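Glycosyl hydrolases family 2, sugar binding domain protein (Bacteroides uniformis str. 3978 T3 ii, PDB 6D1P) is a gut bacterial beta-glucuronidase of glycoside hydrolase family 2, which probably hydrolyses O-glycosidic bonds to release glucuronic acid from its conjugates. Local coordinates at residues Glu449-Ala454 with Lys472-Val477. Numbering follows the deposited sequence.
Sequences ELHDLA and KDIVDV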
loop_
_atom_site.group_PDB
_atom_site.type_symbol
_atom_site.label_atom_id
_atom_site.label_comp_id
_atom_site.label_asym_id
_atom_site.label_seq_id
_atom_site.Cartn_x
_atom_site.Cartn_y
_atom_site.Cartn_z
ATOM N N GLU A 449 9.145 -25.290 -29.990
ATOM C CA GLU A 449 8.349 -24.378 -30.805
ATOM C C GLU A 449 8.967 -22.982 -30.831
ATOM O O GLU A 449 9.013 -22.330 -31.882
ATOM C CB GLU A 449 6.910 -24.308 -30.280
ATOM C CG GLU A 449 6.048 -23.267 -31.006
ATOM C CD GLU A 449 4.639 -23.076 -30.421
ATOM O OE1 GLU A 449 4.160 -23.916 -29.623
ATOM O OE2 GLU A 449 3.999 -22.069 -30.788
ATOM N N LEU A 450 9.426 -22.503 -29.668
ATOM C CA LEU A 450 10.024 -21.173 -29.586
ATOM C C LEU A 450 11.331 -21.113 -30.362
ATOM O O LEU A 450 11.579 -20.143 -31.079
ATOM C CB LEU A 450 10.246 -20.766 -28.122
ATOM C CG LEU A 450 8.991 -20.388 -27.312
ATOM C CD1 LEU A 450 9.345 -20.079 -25.839
ATOM C CD2 LEU A 450 8.255 -19.202 -27.933
ATOM N N HIS A 451 12.164 -22.149 -30.261
ATOM C CA HIS A 451 13.394 -22.160 -31.053
ATOM C C HIS A 451 13.094 -22.066 -32.548
ATOM O O HIS A 451 13.738 -21.292 -33.270
ATOM C CB HIS A 451 14.217 -23.408 -30.751
ATOM C CG HIS A 451 15.340 -23.628 -31.715
ATOM N ND1 HIS A 451 16.573 -23.029 -31.572
ATOM C CD2 HIS A 451 15.406 -24.367 -32.849
ATOM C CE1 HIS A 451 17.352 -23.402 -32.571
ATOM N NE2 HIS A 451 16.669 -24.217 -33.353
ATOM N N ASP A 452 12.103 -22.829 -33.023
ATOM C CA ASP A 452 11.754 -22.790 -34.439
ATOM C C ASP A 452 11.185 -21.434 -34.824
ATOM O O ASP A 452 11.427 -20.944 -35.936
ATOM C CB ASP A 452 10.750 -23.894 -34.770
ATOM C CG ASP A 452 11.336 -25.266 -34.632
ATOM O OD1 ASP A 452 12.548 -25.397 -34.822
ATOM O OD2 ASP A 452 10.594 -26.219 -34.326
ATOM N N LEU A 453 10.415 -20.821 -33.923
ATOM C CA LEU A 453 9.842 -19.511 -34.209
ATOM C C LEU A 453 10.939 -18.470 -34.384
ATOM O O LEU A 453 10.893 -17.661 -35.317
ATOM C CB LEU A 453 8.869 -19.102 -33.093
ATOM C CG LEU A 453 8.177 -17.737 -33.165
ATOM C CD1 LEU A 453 7.511 -17.577 -34.502
ATOM C CD2 LEU A 453 7.132 -17.542 -32.033
ATOM N N ALA A 454 11.941 -18.483 -33.497
ATOM C CA ALA A 454 13.052 -17.546 -33.606
ATOM C C ALA A 454 13.843 -17.776 -34.892
ATOM O O ALA A 454 14.117 -16.836 -35.648
ATOM C CB ALA A 454 13.960 -17.674 -32.385
ATOM N N LYS A 472 18.559 -28.694 -23.293
ATOM C CA LYS A 472 19.813 -28.064 -23.740
ATOM C C LYS A 472 20.134 -28.348 -25.214
ATOM O O LYS A 472 20.784 -27.529 -25.870
ATOM C CB LYS A 472 20.979 -28.530 -22.859
ATOM C CG LYS A 472 21.445 -29.966 -23.187
ATOM C CD LYS A 472 22.302 -30.579 -22.083
ATOM C CE LYS A 472 23.692 -29.978 -22.034
ATOM N NZ LYS A 472 24.695 -30.964 -21.540
ATOM N N ASP A 473 19.668 -29.481 -25.753
ATOM C CA ASP A 473 19.947 -29.893 -27.130
ATOM C C ASP A 473 19.133 -29.121 -28.159
ATOM O O ASP A 473 19.413 -29.247 -29.359
ATOM C CB ASP A 473 19.650 -31.389 -27.307
ATOM C CG ASP A 473 18.216 -31.751 -26.885
ATOM O OD1 ASP A 473 17.874 -31.536 -25.692
ATOM O OD2 ASP A 473 17.417 -32.221 -27.736
ATOM N N ILE A 474 18.132 -28.350 -27.727
ATOM C CA ILE A 474 17.187 -27.756 -28.666
ATOM C C ILE A 474 17.766 -26.507 -29.310
ATOM O O ILE A 474 17.636 -26.311 -30.521
ATOM C CB ILE A 474 15.850 -27.459 -27.961
ATOM C CG1 ILE A 474 15.032 -28.730 -27.767
ATOM C CG2 ILE A 474 15.024 -26.451 -28.761
ATOM C CD1 ILE A 474 13.887 -28.562 -26.757
ATOM N N VAL A 475 18.410 -25.645 -28.524
ATOM C CA VAL A 475 18.856 -24.331 -28.994
ATOM C C VAL A 475 20.228 -24.396 -29.650
ATOM O O VAL A 475 20.904 -25.436 -29.627
ATOM C CB VAL A 475 18.913 -23.326 -27.835
ATOM C CG1 VAL A 475 17.552 -23.153 -27.215
ATOM C CG2 VAL A 475 19.928 -23.811 -26.800
ATOM N N ASP A 476 20.672 -23.270 -30.211
ATOM C CA ASP A 476 22.009 -23.248 -30.791
ATOM C C ASP A 476 23.089 -23.192 -29.712
ATOM O O ASP A 476 24.049 -23.964 -29.756
ATOM C CB ASP A 476 22.130 -22.085 -31.761
ATOM C CG ASP A 476 21.097 -22.154 -32.856
ATOM O OD1 ASP A 476 21.052 -23.200 -33.549
ATOM O OD2 ASP A 476 20.326 -21.181 -33.015
ATOM N N VAL A 477 22.940 -22.311 -28.716
ATOM C CA VAL A 477 23.967 -22.102 -27.704
ATOM C C VAL A 477 23.375 -22.310 -26.313
ATOM O O VAL A 477 22.269 -21.849 -26.016
ATOM C CB VAL A 477 24.601 -20.703 -27.832
ATOM C CG1 VAL A 477 25.692 -20.538 -26.803
ATOM C CG2 VAL A 477 25.164 -20.495 -29.240
#
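His-451, on helix 440-457, lays its imidazole ring against the backbone of Ile-474 and Val-475 and the carboxylate of Asp-476, in the loop that leads into strand 477-479. Its CB meets the methyl CG2 of Ile-474 at 3.7 Å, the two side chains passing alongside in opposing senses. With CG anti to the backbone N (chi1 168°), the ring leaves the helix and reaches under the carbonyl of Ile-474. There Ile-474 O sits over the ring centre, 3.5 Å above the plane, and all five ring atoms, CG to NE2, lie at similar distances from it. Oxygen and ring touch face-on, and the pair is not a hydrogen bond. ND1 also comes within 3.7 Å of Val-475 CA, but it is hydrogen-bonded with Thr-463 OG1 on strand 462-466. At the tip, CE1 points at the carboxylate of Asp-476, 3.7 Å from OD2 and 3.8 Å from OD1. The carboxylate is turned 63° from the ring plane and approaches at the ring's edge. Its OD2 takes hydrogen bonds from Thr-463 N and from NE2 of His-455, one turn further along the helix, whose ring also meets that of His-451. This nearby carboxylate might favour a protonated form of either histidine. Were His-451 an alanine, Thr-463 OG1 would probably lose its imidazole partner, and the Ile-474 carbonyl and Asp-476 carboxylate their ring neighbour. Val-475, beside the ring, turns its side chain onto Leu-425 and Ile-465 of the neighbouring strands. Helix 440-457, the crossover helix of the beta-alpha-beta unit from strand 420-432 to strand 462-466, thus packs on the loop running from strand 462-466 into the following parallel strand 477-479, a helix-to-loop contact of the TIM barrel domain.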